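Long-range contacts in alpha-1,2-mannosidase (Bacteroides thetaiotaomicron, PDB 2WW2), which hydrolyses alpha-mannosides as an inverting, calcium-dependent glycoside hydrolase of family 92: residues P13-E18 with K620-D625; L284-S289 with K613-G618. All coordinates share one frame; numbering follows the deposited sequence.

Contact 1: P13-E18 with K620-D625. With NA (sodium ion), chain F.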
loop_
_atom_site.group_PDB
_atom_site.type_symbol
_atom_site.label_atom_id
_atom_site.label_comp_id
_atom_site.label_asym_id
_atom_site.label_seq_id
_atom_site.Cartn_x
_atom_site.Cartn_y
_atom_site.Cartn_z
ATOM N N PRO A 13 18.385 28.532 3.579
ATOM C CA PRO A 13 19.251 27.577 2.871
ATOM C C PRO A 13 19.122 26.173 3.454
ATOM O O PRO A 13 19.589 25.209 2.856
ATOM C CB PRO A 13 20.660 28.117 3.121
ATOM C CG PRO A 13 20.466 29.593 3.470
ATOM C CD PRO A 13 19.162 29.565 4.275
ATOM N N LEU A 14 18.489 26.054 4.618
ATOM C CA LEU A 14 18.233 24.721 5.185
ATOM C C LEU A 14 16.872 24.135 4.816
ATOM O O LEU A 14 16.511 23.050 5.299
ATOM C CB LEU A 14 18.343 24.778 6.697
ATOM C CG LEU A 14 19.766 24.983 7.182
ATOM C CD1 LEU A 14 19.791 25.252 8.688
ATOM C CD2 LEU A 14 20.624 23.763 6.815
ATOM N N MET A 15 16.110 24.833 3.978
ATOM C CA MET A 15 14.815 24.312 3.552
ATOM C C MET A 15 14.985 22.939 2.937
ATOM O O MET A 15 15.784 22.773 2.022
ATOM C CB MET A 15 14.152 25.222 2.523
ATOM C CG MET A 15 12.902 24.603 1.901
ATOM S SD MET A 15 12.033 25.686 0.760
ATOM C CE MET A 15 10.985 24.524 -0.120
ATOM N N GLY A 16 14.224 21.964 3.421
ATOM C CA GLY A 16 14.287 20.600 2.873
ATOM C C GLY A 16 15.581 19.848 3.211
ATOM O O GLY A 16 15.831 18.757 2.692
ATOM N N THR A 17 16.413 20.408 4.087
ATOM C CA THR A 17 17.633 19.694 4.494
ATOM C C THR A 17 17.328 18.289 5.075
ATOM O O THR A 17 18.168 17.380 5.018
ATOM C CB THR A 17 18.505 20.526 5.467
ATOM O OG1 THR A 17 19.802 19.933 5.565
ATOM C CG2 THR A 17 17.876 20.607 6.874
ATOM N N GLU A 18 16.134 18.107 5.638
ATOM C CA GLU A 18 15.710 16.784 6.128
ATOM C C GLU A 18 14.719 16.106 5.166
ATOM O O GLU A 18 14.174 15.038 5.476
ATOM C CB GLU A 18 15.047 16.902 7.503
ATOM C CG GLU A 18 15.966 17.392 8.619
ATOM C CD GLU A 18 15.281 17.335 9.982
ATOM O OE1 GLU A 18 14.529 18.267 10.322
ATOM O OE2 GLU A 18 15.496 16.356 10.722
ATOM N N LYS A 620 12.001 20.241 6.590
ATOM C CA LYS A 620 11.355 19.189 5.784
ATOM C C LYS A 620 10.477 19.745 4.674
ATOM O O LYS A 620 9.443 19.147 4.339
ATOM C CB LYS A 620 10.540 18.257 6.684
ATOM C CG LYS A 620 11.402 17.643 7.782
ATOM C CD LYS A 620 10.590 16.827 8.776
ATOM C CE LYS A 620 11.460 16.490 9.979
ATOM N NZ LYS A 620 10.740 15.600 10.924
ATOM N N GLY A 621 10.906 20.868 4.086
ATOM C CA GLY A 621 10.050 21.674 3.208
ATOM C C GLY A 621 9.765 21.196 1.795
ATOM O O GLY A 621 8.862 21.730 1.133
ATOM N N TYR A 622 10.537 20.224 1.311
ATOM C CA TYR A 622 10.207 19.532 0.049
ATOM C C TYR A 622 9.515 18.226 0.433
ATOM O O TYR A 622 10.157 17.162 0.494
ATOM C CB TYR A 622 11.473 19.260 -0.777
ATOM C CG TYR A 622 12.068 20.514 -1.406
ATOM C CD1 TYR A 622 11.532 21.039 -2.578
ATOM C CD2 TYR A 622 13.168 21.164 -0.833
ATOM C CE1 TYR A 622 12.060 22.186 -3.179
ATOM C CE2 TYR A 622 13.707 22.321 -1.419
ATOM C CZ TYR A 622 13.137 22.824 -2.595
ATOM O OH TYR A 622 13.649 23.950 -3.195
ATOM N N CYS A 623 8.218 18.325 0.756
ATOM C CA CYS A 623 7.483 17.241 1.434
ATOM C C CYS A 623 7.296 15.970 0.620
ATOM O O CYS A 623 7.298 14.873 1.192
ATOM C CB CYS A 623 6.106 17.716 1.931
ATOM S SG CYS A 623 6.173 19.229 2.910
ATOM N N GLY A 624 7.109 16.109 -0.689
ATOM C CA GLY A 624 6.929 14.941 -1.555
ATOM C C GLY A 624 8.005 13.877 -1.321
ATOM O O GLY A 624 9.207 14.181 -1.339
ATOM N N ASP A 625 7.576 12.628 -1.102
ATOM C CA ASP A 625 8.509 11.510 -0.936
ATOM C C ASP A 625 9.477 11.435 -2.122
ATOM O O ASP A 625 10.618 10.994 -1.990
ATOM C CB ASP A 625 7.744 10.188 -0.858
ATOM C CG ASP A 625 7.099 9.969 0.497
ATOM O OD1 ASP A 625 7.504 10.636 1.492
ATOM O OD2 ASP A 625 6.184 9.121 0.558
HETATM NA NA NA F . 11.099 14.956 -0.044
HETATM O O HOH W 1 9.899 14.180 1.892
HETATM O O HOH W 2 12.170 12.768 -0.649
#
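A Met-aromatic contact next to a sodium site joins M15, in an N-terminal loop, to Y622, in the loop between helices 600-613 and 632-640. With CG anti to the backbone N (chi1 171°) and an extended chain beyond it, M15 crosses the tyrosine at about a right angle. Its CE methyl lies over one face of the Y622 ring, displaced toward the rim and 3.7 Å from CZ, as a CH-pi contact; SD stands obliquely, 4.9 Å from the ring centroid. G16 CA meets the ring edge instead, 3.9 Å from CD2. Residues L14 to T17 form a type II turn closed by the hydrogen bond from T17 N to L14 O, 2.9 Å. In it G16 has positive phi, and a beta carbon there would clash with Y622 CD2. At the partly solvent-exposed margin, K620 CE comes 3.6 Å from E18 OE1, which is hydrogen-bonded to S619 OG; K620 NZ stays 4.7 Å from that oxygen, so any attraction between the opposite charges would probably be long-range. On the backbone side of the same tyrosine, Y622 O binds sodium at 2.5 Å and G624 O at 2.4 Å, with S19 O, D627 O and two waters completing six oxygens. An alanine in place of Y622 would keep the carbonyl ligand but would probably open a gap beside C290 and R293 of helix 281-294 and deprive the M15 methyl of its aromatic face. One residue thus divides its work, its ring packing between loop and helix while its carbonyl binds the ion.

Contact 2: L284-S289 with K613-G618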
loop_
_atom_site.group_PDB
_atom_site.type_symbol
_atom_site.label_atom_id
_atom_site.label_comp_id
_atom_site.label_asym_id
_atom_site.label_seq_id
_atom_site.Cartn_x
_atom_site.Cartn_y
_atom_site.Cartn_z
ATOM N N LEU A 284 6.204 33.484 1.167
ATOM C CA LEU A 284 7.341 34.269 0.703
ATOM C C LEU A 284 8.659 33.508 0.991
ATOM O O LEU A 284 9.571 33.473 0.167
ATOM C CB LEU A 284 7.344 35.648 1.407
ATOM C CG LEU A 284 6.165 36.563 1.001
ATOM C CD1 LEU A 284 5.965 37.751 1.942
ATOM C CD2 LEU A 284 6.404 37.075 -0.415
ATOM N N ARG A 285 8.768 32.922 2.175
ATOM C CA ARG A 285 9.965 32.109 2.475
ATOM C C ARG A 285 10.110 30.927 1.527
ATOM O O ARG A 285 11.213 30.626 1.057
ATOM C CB ARG A 285 9.946 31.645 3.934
ATOM C CG ARG A 285 10.127 32.835 4.891
ATOM C CD ARG A 285 10.289 32.383 6.310
ATOM N NE ARG A 285 9.188 31.550 6.744
ATOM C CZ ARG A 285 8.311 31.898 7.682
ATOM N NH1 ARG A 285 8.413 33.083 8.284
ATOM N NH2 ARG A 285 7.327 31.055 8.011
ATOM N N THR A 286 9.007 30.266 1.232
ATOM C CA THR A 286 9.084 29.089 0.355
ATOM C C THR A 286 9.534 29.529 -1.024
ATOM O O THR A 286 10.470 28.975 -1.589
ATOM C CB THR A 286 7.731 28.362 0.288
ATOM O OG1 THR A 286 7.313 28.037 1.622
ATOM C CG2 THR A 286 7.862 27.049 -0.514
ATOM N N PHE A 287 8.874 30.559 -1.545
ATOM C CA PHE A 287 9.167 31.081 -2.880
ATOM C C PHE A 287 10.625 31.539 -3.040
ATOM O O PHE A 287 11.308 31.144 -3.986
ATOM C CB PHE A 287 8.221 32.253 -3.187
ATOM C CG PHE A 287 8.385 32.828 -4.572
ATOM C CD1 PHE A 287 7.876 32.151 -5.690
ATOM C CD2 PHE A 287 9.039 34.038 -4.763
ATOM C CE1 PHE A 287 8.025 32.683 -6.962
ATOM C CE2 PHE A 287 9.190 34.579 -6.031
ATOM C CZ PHE A 287 8.686 33.900 -7.138
ATOM N N TYR A 288 11.097 32.397 -2.136
ATOM C CA TYR A 288 12.452 32.921 -2.286
ATOM C C TYR A 288 13.523 31.896 -1.959
ATOM O O TYR A 288 14.595 31.938 -2.528
ATOM C CB TYR A 288 12.623 34.247 -1.508
ATOM C CG TYR A 288 11.908 35.341 -2.273
ATOM C CD1 TYR A 288 12.390 35.748 -3.520
ATOM C CD2 TYR A 288 10.723 35.909 -1.798
ATOM C CE1 TYR A 288 11.734 36.720 -4.272
ATOM C CE2 TYR A 288 10.052 36.874 -2.547
ATOM C CZ TYR A 288 10.573 37.273 -3.785
ATOM O OH TYR A 288 9.928 38.230 -4.550
ATOM N N SER A 289 13.232 30.973 -1.052
ATOM C CA SER A 289 14.154 29.845 -0.828
ATOM C C SER A 289 14.298 28.991 -2.081
ATOM O O SER A 289 15.415 28.644 -2.468
ATOM C CB SER A 289 13.679 28.994 0.344
ATOM O OG SER A 289 13.670 29.753 1.560
ATOM N N LYS A 613 0.115 21.889 -0.114
ATOM C CA LYS A 613 0.267 20.668 0.691
ATOM C C LYS A 613 1.640 20.001 0.676
ATOM O O LYS A 613 1.983 19.299 1.622
ATOM C CB LYS A 613 -0.829 19.666 0.330
ATOM C CG LYS A 613 -2.138 20.081 0.979
ATOM C CD LYS A 613 -3.346 19.624 0.232
ATOM C CE LYS A 613 -4.585 19.963 1.103
ATOM N NZ LYS A 613 -5.814 19.536 0.447
ATOM N N LEU A 614 2.423 20.229 -0.373
ATOM C CA LEU A 614 3.697 19.535 -0.528
ATOM C C LEU A 614 4.935 20.407 -0.318
ATOM O O LEU A 614 6.065 19.974 -0.613
ATOM C CB LEU A 614 3.765 18.906 -1.914
ATOM C CG LEU A 614 2.717 17.816 -2.160
ATOM C CD1 LEU A 614 3.036 17.145 -3.470
ATOM C CD2 LEU A 614 2.692 16.786 -1.006
ATOM N N TYR A 615 4.730 21.620 0.197
ATOM C CA TYR A 615 5.844 22.546 0.414
ATOM C C TYR A 615 5.730 23.281 1.736
ATOM O O TYR A 615 4.628 23.638 2.192
ATOM C CB TYR A 615 5.911 23.612 -0.696
ATOM C CG TYR A 615 6.356 23.093 -2.029
ATOM C CD1 TYR A 615 7.700 23.047 -2.358
ATOM C CD2 TYR A 615 5.429 22.609 -2.951
ATOM C CE1 TYR A 615 8.110 22.557 -3.580
ATOM C CE2 TYR A 615 5.827 22.113 -4.160
ATOM C CZ TYR A 615 7.160 22.081 -4.478
ATOM O OH TYR A 615 7.553 21.586 -5.711
ATOM N N ASN A 616 6.878 23.500 2.357
ATOM C CA ASN A 616 6.995 24.540 3.369
ATOM C C ASN A 616 8.441 25.039 3.392
ATOM O O ASN A 616 9.293 24.523 2.665
ATOM C CB ASN A 616 6.510 24.060 4.744
ATOM C CG ASN A 616 7.353 22.951 5.299
ATOM O OD1 ASN A 616 8.519 23.152 5.648
ATOM N ND2 ASN A 616 6.763 21.762 5.405
ATOM N N SER A 617 8.720 26.055 4.198
ATOM C CA SER A 617 10.026 26.678 4.136
ATOM C C SER A 617 11.012 26.117 5.160
ATOM O O SER A 617 12.142 26.608 5.251
ATOM C CB SER A 617 9.890 28.195 4.350
ATOM O OG SER A 617 9.579 28.455 5.716
ATOM N N GLY A 618 10.590 25.110 5.928
ATOM C CA GLY A 618 11.420 24.555 7.004
ATOM C C GLY A 618 12.297 23.392 6.550
ATOM O O GLY A 618 12.423 23.122 5.332
#
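The carbonyl oxygen of R285, whose side chain meets S617 across the contact, is gripped twice by S289, one turn further along helix 281-294. S289 OG donates to R285 O at 2.7 Å and S289 N at 2.9 Å, the two arriving from opposite faces of the carbonyl plane. S289 OG also pairs with the backbone N of N12, which ties the N-terminal region to this turn of helix. The arginine side chain bends at chi3 (-56°), and its NE-H points at S617 OG over 3.3 Å, a long but fairly straight bond (159°) close to the guanidinium plane. Behind it the two beta carbons, R285 CB and S617 CB, pack at 3.5 Å. E282 knits the pair together from the preceding turn: its carboxylate forms a salt bridge with R285 NH2 through one oxygen and accepts S617 N through the other. T286 OG1 bonds to E282 O within the helix while lying 3.5 Å from S617 N. On the other branch of T286, CG2 comes 4.0 Å from Y615 CB, the two side chains crossing at about a right angle. The loop meanwhile shapes itself through an Asx turn, N616 OD1 accepting G618 N at 2.9 Å, with the donor in the carbonyl plane. A single direct hydrogen bond, R285 NE to S617 OG, joins the segments, and E282 adds a bridge between them: because its carboxylate serves both R285 and S617, its negative charge probably helps fix the guanidinium while the same group satisfies a loop NH.

Both contacts are largely buried and use one continuous loop after helix 600-613. Contact 2 sets its first half against helix 281-294 within the catalytic domain; contact 1 joins its second half to a loop of the family's N-terminal domain. Their chemistry differs accordingly: contact 1 combines aromatic and methyl packing with an ion bound by oxygens, whereas contact 2 relies on hydroxyls, a guanidinium and a helix carboxylate. They meet through two probable backbone hydrogen bonds, G16 N to G618 O and N616 N to G621 O, each 2.9 Å. Both also touch a second copy of the protein in the crystal assembly, where N555 of that copy hydrogen-bonds to C623 O.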